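Local coordinates for protein dihydroorotase (Saccharomyces cerevisiae S288C, PDB 6L0A) that catalyses the reversible, zinc-dependent cyclisation of N-carbamoyl-L-aspartate to dihydroorotate, the third step of de novo pyrimidine biosynthesis, at residues Q3-G8 with A325-K330; I287-E292 with K354-V359. All coordinates share one frame; numbering follows the deposited sequence.

Contact 1. Residues Q3-G8 with A325-K330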
loop_
_atom_site.group_PDB
_atom_site.type_symbol
_atom_site.label_atom_id
_atom_site.label_comp_id
_atom_site.label_asym_id
_atom_site.label_seq_id
_atom_site.Cartn_x
_atom_site.Cartn_y
_atom_site.Cartn_z
ATOM N N GLN C 3 -20.625 21.791 25.079
ATOM C CA GLN C 3 -19.666 22.681 24.442
ATOM C C GLN C 3 -20.000 22.827 22.964
ATOM O O GLN C 3 -20.256 21.836 22.274
ATOM C CB GLN C 3 -18.237 22.169 24.606
ATOM C CG GLN C 3 -17.210 23.154 24.057
ATOM C CD GLN C 3 -15.775 22.704 24.240
ATOM O OE1 GLN C 3 -15.504 21.712 24.921
ATOM N NE2 GLN C 3 -14.843 23.437 23.634
ATOM N N GLU C 4 -20.004 24.069 22.476
ATOM C CA GLU C 4 -20.373 24.368 21.101
ATOM C C GLU C 4 -19.360 25.317 20.481
ATOM O O GLU C 4 -18.743 26.132 21.174
ATOM C CB GLU C 4 -21.764 24.992 21.007
ATOM C CG GLU C 4 -22.893 24.064 21.382
ATOM C CD GLU C 4 -24.246 24.651 21.046
ATOM O OE1 GLU C 4 -24.343 25.893 20.941
ATOM O OE2 GLU C 4 -25.211 23.876 20.883
ATOM N N ILE C 5 -19.193 25.199 19.161
ATOM C CA ILE C 5 -18.357 26.103 18.382
ATOM C C ILE C 5 -19.139 26.525 17.147
ATOM O O ILE C 5 -19.669 25.677 16.419
ATOM C CB ILE C 5 -17.014 25.463 17.976
ATOM C CG1 ILE C 5 -16.265 24.941 19.208
ATOM C CG2 ILE C 5 -16.168 26.464 17.208
ATOM C CD1 ILE C 5 -14.854 24.468 18.908
ATOM N N ASP C 6 -19.237 27.830 16.933
ATOM C CA ASP C 6 -19.963 28.394 15.804
ATOM C C ASP C 6 -18.973 28.501 14.657
ATOM O O ASP C 6 -18.108 29.384 14.647
ATOM C CB ASP C 6 -20.559 29.754 16.172
ATOM C CG ASP C 6 -21.502 30.296 15.109
ATOM O OD1 ASP C 6 -21.323 29.983 13.908
ATOM O OD2 ASP C 6 -22.426 31.053 15.482
ATOM N N LEU C 7 -19.087 27.591 13.697
ATOM C CA LEU C 7 -18.167 27.567 12.568
ATOM C C LEU C 7 -18.662 28.392 11.387
ATOM O O LEU C 7 -17.922 28.564 10.410
ATOM C CB LEU C 7 -17.914 26.120 12.135
ATOM C CG LEU C 7 -17.174 25.273 13.181
ATOM C CD1 LEU C 7 -17.078 23.815 12.750
ATOM C CD2 LEU C 7 -15.791 25.837 13.461
ATOM N N GLY C 8 -19.892 28.899 11.447
ATOM C CA GLY C 8 -20.367 29.786 10.397
ATOM C C GLY C 8 -20.579 29.067 9.079
ATOM O O GLY C 8 -21.148 27.966 9.014
ATOM N N ALA C 325 -22.991 26.538 10.622
ATOM C CA ALA C 325 -22.697 25.190 11.085
ATOM C C ALA C 325 -22.231 25.267 12.535
ATOM O O ALA C 325 -21.240 25.937 12.842
ATOM C CB ALA C 325 -21.652 24.516 10.189
ATOM N N ILE C 326 -22.948 24.591 13.423
ATOM C CA ILE C 326 -22.652 24.607 14.853
ATOM C C ILE C 326 -22.071 23.253 15.234
ATOM O O ILE C 326 -22.750 22.222 15.132
ATOM C CB ILE C 326 -23.900 24.927 15.691
ATOM C CG1 ILE C 326 -24.570 26.215 15.191
ATOM C CG2 ILE C 326 -23.531 25.035 17.165
ATOM C CD1 ILE C 326 -23.698 27.447 15.312
ATOM N N LEU C 327 -20.821 23.251 15.671
ATOM C CA LEU C 327 -20.209 22.037 16.189
ATOM C C LEU C 327 -20.549 21.913 17.670
ATOM O O LEU C 327 -20.317 22.850 18.437
ATOM C CB LEU C 327 -18.698 22.082 15.988
ATOM C CG LEU C 327 -17.929 20.770 16.094
ATOM C CD1 LEU C 327 -17.992 20.008 14.779
ATOM C CD2 LEU C 327 -16.503 21.078 16.480
ATOM N N PHE C 328 -21.100 20.770 18.074
ATOM C CA PHE C 328 -21.426 20.577 19.484
ATOM C C PHE C 328 -20.928 19.225 19.976
ATOM O O PHE C 328 -20.955 18.233 19.239
ATOM C CB PHE C 328 -22.936 20.739 19.752
ATOM C CG PHE C 328 -23.812 19.736 19.053
ATOM C CD1 PHE C 328 -24.062 19.834 17.694
ATOM C CD2 PHE C 328 -24.425 18.721 19.766
ATOM C CE1 PHE C 328 -24.884 18.920 17.055
ATOM C CE2 PHE C 328 -25.245 17.808 19.129
ATOM C CZ PHE C 328 -25.476 17.909 17.776
ATOM N N LYS C 329 -20.484 19.206 21.238
ATOM C CA LYS C 329 -19.695 18.116 21.818
ATOM C C LYS C 329 -20.609 16.966 22.252
ATOM O O LYS C 329 -20.777 16.660 23.435
ATOM C CB LYS C 329 -18.864 18.650 22.980
ATOM C CG LYS C 329 -17.886 17.667 23.633
ATOM C CD LYS C 329 -16.677 17.382 22.762
ATOM C CE LYS C 329 -15.619 16.578 23.526
ATOM N NZ LYS C 329 -14.737 17.431 24.368
ATOM N N LYS C 330 -21.218 16.325 21.256
ATOM C CA LYS C 330 -22.012 15.117 21.452
ATOM C C LYS C 330 -21.290 13.965 20.762
ATOM O O LYS C 330 -21.198 13.928 19.530
ATOM C CB LYS C 330 -23.429 15.279 20.906
ATOM C CG LYS C 330 -24.181 13.960 20.743
ATOM C CD LYS C 330 -24.845 13.509 22.040
ATOM C CE LYS C 330 -25.199 12.021 22.005
ATOM N NZ LYS C 330 -24.218 11.186 22.763
#

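Contact 2. Residues I287-E292 with K354-V359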
loop_
_atom_site.group_PDB
_atom_site.type_symbol
_atom_site.label_atom_id
_atom_site.label_comp_id
_atom_site.label_asym_id
_atom_site.label_seq_id
_atom_site.Cartn_x
_atom_site.Cartn_y
_atom_site.Cartn_z
ATOM N N ILE C 287 -12.593 16.507 11.178
ATOM C CA ILE C 287 -11.586 17.542 11.359
ATOM C C ILE C 287 -11.562 18.012 12.812
ATOM O O ILE C 287 -10.497 18.280 13.381
ATOM C CB ILE C 287 -11.855 18.701 10.386
ATOM C CG1 ILE C 287 -11.808 18.192 8.938
ATOM C CG2 ILE C 287 -10.848 19.802 10.602
ATOM C CD1 ILE C 287 -10.440 17.663 8.537
ATOM N N ALA C 288 -12.740 18.128 13.423
ATOM C CA ALA C 288 -12.820 18.549 14.815
ATOM C C ALA C 288 -12.081 17.575 15.719
ATOM O O ALA C 288 -11.443 17.982 16.698
ATOM C CB ALA C 288 -14.282 18.673 15.233
ATOM N N GLN C 289 -12.130 16.284 15.390
ATOM C CA GLN C 289 -11.376 15.299 16.158
ATOM C C GLN C 289 -9.898 15.657 16.198
ATOM O O GLN C 289 -9.258 15.608 17.259
ATOM C CB GLN C 289 -11.581 13.907 15.559
ATOM C CG GLN C 289 -11.226 12.762 16.503
ATOM C CD GLN C 289 -12.037 12.813 17.779
ATOM O OE1 GLN C 289 -13.262 12.972 17.744
ATOM N NE2 GLN C 289 -11.361 12.680 18.919
ATOM N N VAL C 290 -9.341 16.038 15.050
ATOM C CA VAL C 290 -7.919 16.356 14.965
ATOM C C VAL C 290 -7.600 17.621 15.746
ATOM O O VAL C 290 -6.622 17.675 16.503
ATOM C CB VAL C 290 -7.499 16.490 13.492
ATOM C CG1 VAL C 290 -6.027 16.899 13.392
ATOM C CG2 VAL C 290 -7.781 15.187 12.768
ATOM N N PHE C 291 -8.411 18.666 15.567
ATOM C CA PHE C 291 -8.115 19.928 16.231
ATOM C C PHE C 291 -8.272 19.814 17.745
ATOM O O PHE C 291 -7.523 20.448 18.493
ATOM C CB PHE C 291 -9.007 21.032 15.667
ATOM C CG PHE C 291 -8.512 21.602 14.355
ATOM C CD1 PHE C 291 -8.558 20.847 13.190
ATOM C CD2 PHE C 291 -8.006 22.891 14.292
ATOM C CE1 PHE C 291 -8.115 21.373 11.984
ATOM C CE2 PHE C 291 -7.554 23.425 13.091
ATOM C CZ PHE C 291 -7.612 22.657 11.931
ATOM N N GLU C 292 -9.205 18.987 18.207
ATOM C CA GLU C 292 -9.323 18.735 19.641
ATOM C C GLU C 292 -8.088 18.021 20.171
ATOM O O GLU C 292 -7.477 18.452 21.158
ATOM C CB GLU C 292 -10.576 17.913 19.925
ATOM C CG GLU C 292 -10.614 17.363 21.344
ATOM C CD GLU C 292 -12.014 17.250 21.885
ATOM O OE1 GLU C 292 -12.816 16.491 21.299
ATOM O OE2 GLU C 292 -12.315 17.925 22.894
ATOM N N LYS C 354 -15.416 6.171 17.191
ATOM C CA LYS C 354 -16.041 7.248 17.948
ATOM C C LYS C 354 -15.539 8.602 17.469
ATOM O O LYS C 354 -14.360 8.754 17.134
ATOM C CB LYS C 354 -15.733 7.111 19.440
ATOM C CG LYS C 354 -16.659 6.211 20.221
ATOM C CD LYS C 354 -16.270 6.221 21.694
ATOM C CE LYS C 354 -16.071 4.811 22.224
ATOM N NZ LYS C 354 -14.811 4.198 21.716
ATOM N N LEU C 355 -16.439 9.585 17.460
ATOM C CA LEU C 355 -16.106 10.984 17.222
ATOM C C LEU C 355 -16.628 11.806 18.392
ATOM O O LEU C 355 -17.763 11.605 18.831
ATOM C CB LEU C 355 -16.709 11.484 15.903
ATOM C CG LEU C 355 -16.129 10.902 14.609
ATOM C CD1 LEU C 355 -16.839 11.481 13.406
ATOM C CD2 LEU C 355 -14.648 11.194 14.544
ATOM N N SER C 356 -15.801 12.723 18.899
ATOM C CA SER C 356 -16.171 13.496 20.082
ATOM C C SER C 356 -17.202 14.583 19.791
ATOM O O SER C 356 -17.853 15.067 20.726
ATOM C CB SER C 356 -14.926 14.139 20.704
ATOM O OG SER C 356 -14.145 13.190 21.415
ATOM N N TRP C 357 -17.367 14.979 18.530
ATOM C CA TRP C 357 -18.209 16.107 18.165
ATOM C C TRP C 357 -19.280 15.702 17.163
ATOM O O TRP C 357 -19.148 14.718 16.433
ATOM C CB TRP C 357 -17.378 17.239 17.567
ATOM C CG TRP C 357 -16.358 17.772 18.485
ATOM C CD1 TRP C 357 -15.109 17.278 18.693
ATOM C CD2 TRP C 357 -16.489 18.917 19.329
ATOM N NE1 TRP C 357 -14.446 18.048 19.613
ATOM C CE2 TRP C 357 -15.273 19.062 20.021
ATOM C CE3 TRP C 357 -17.518 19.834 19.567
ATOM C CZ2 TRP C 357 -15.057 20.088 20.942
ATOM C CZ3 TRP C 357 -17.301 20.854 20.478
ATOM C CH2 TRP C 357 -16.081 20.974 21.150
ATOM N N SER C 358 -20.348 16.496 17.135
ATOM C CA SER C 358 -21.427 16.375 16.168
ATOM C C SER C 358 -21.649 17.751 15.551
ATOM O O SER C 358 -21.104 18.751 16.024
ATOM C CB SER C 358 -22.717 15.849 16.818
ATOM O OG SER C 358 -22.457 14.694 17.607
ATOM N N VAL C 359 -22.445 17.814 14.488
ATOM C CA VAL C 359 -22.669 19.078 13.790
ATOM C C VAL C 359 -24.156 19.238 13.500
ATOM O O VAL C 359 -24.844 18.273 13.150
ATOM C CB VAL C 359 -21.825 19.186 12.494
ATOM C CG1 VAL C 359 -22.271 18.170 11.455
ATOM C CG2 VAL C 359 -21.883 20.608 11.923
HETATM O O HOH W 1 -15.033 14.843 16.566
#

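Contact 1. Residues Q3-G8 with A325-K330
An antiparallel pairing of the N-terminal strand 4-8 with strand 324-328 forms this contact, and Ile5 and Leu327 make a hydrogen-bonded pair at its middle. Ile5 N donates to Leu327 O at 2.7 Å, and Leu327 N donates back to Ile5 O at 2.8 Å; both donors lie in the plane of the carbonyl they approach. Beyond this pair the ladder goes on through Lys329 N to Gln3 O. At its other end Leu7 and Gly8 both face Ala325, a classic beta bulge: Leu7 N bonds to Ala325 O, coming in almost straight along the C=O axis, while Ala325 N reaches Gly8 O at 2.8 Å. Gly8 has a positive phi (69°), which favours glycine. Strand 4-8 is an outermost strand, within this chain, of a four-stranded antiparallel sheet that also contains strand 354-362, and it brings the start of the chain beside residues more than three hundred positions later. On the face carrying Glu4, Asp6, Ile326 and Phe328, the CD1 methyl of Ile326 comes up to the Asp6 carboxylate, 3.6 Å from Asp6 CG, and its CG2 lies beside the Glu4 carboxylate. An alanine at Ile326 would probably open a gap beside both carboxylates and leave that of Asp6 held mainly by its weak bond from Gly8 N. Glu4 CG, anti to its own carbonyl carbon (chi1 -67°), packs 3.7 Å from Phe328 CB, and Glu4 OE2 goes on to a salt bridge with Arg360, which also makes a cation-pi contact with the Phe328 ring. On the side of Ile5 and Leu327, Leu7 CD1 comes within 4.0 Å of Leu327 CB, and both leucines also touch Ile284 of helix 283-293 and Leu300 of helix 300-312.

Contact 2. Residues I287-E292 with K354-V359
Gln289 meets the backbone of Ser356 where helix 283-293 packs against strand 354-362, at the short break between residues 355 and 358 that interrupts the strand. Ser356 N points almost straight at Gln289 OE1 (2.8 Å, 173° at the hydrogen) and lies in the plane of the amide carbonyl. OE1 accepts a second hydrogen bond from a water, also at 2.8 Å, and that water in turn accepts a weak bond from Trp357 N. One amide oxygen thus serves two consecutive backbone N-H groups of the break, the first directly and the second through water. The NE2 end of the amide is satisfied by Glu293, the next-but-three residue of the same helix.

One turn further on, Glu292 divides its carboxylate between two partners. OE1 accepts a weak, bent bond from the Trp357 indole (NE1 to OE1 2.8 Å, 129°), with the carboxylate and ring planes 40° apart, whereas OE2 forms a salt bridge with Lys329. Trp357 O, for its part, is bonded by the side chain of Gln332. Apolar packing comes from Ala288, whose CB rests 3.8 Å from Trp357 CD1 and 4.0 Å from Trp357 CG.

How the contacts relate
Contacts 1 and 2 lie with their centres about 10 Å apart on the same side of the molecule, and both reach one sheet, in which strands 324-328 and 354-362 are neighbours. Phe328 O and Ser358 N, 2.8 Å apart, probably form a hydrogen bond between those strands. A salt bridge from Lys329 NZ to Glu292 OE2, at 2.9 Å, ties Lys329, just past strand 324-328, to the helix of contact 2. Between them Leu327 touches both Ala288 and Trp357, so the hydrophobic side of contact 1 continues into contact 2. Both contacts lie away from the two zinc ions and the malate pocket.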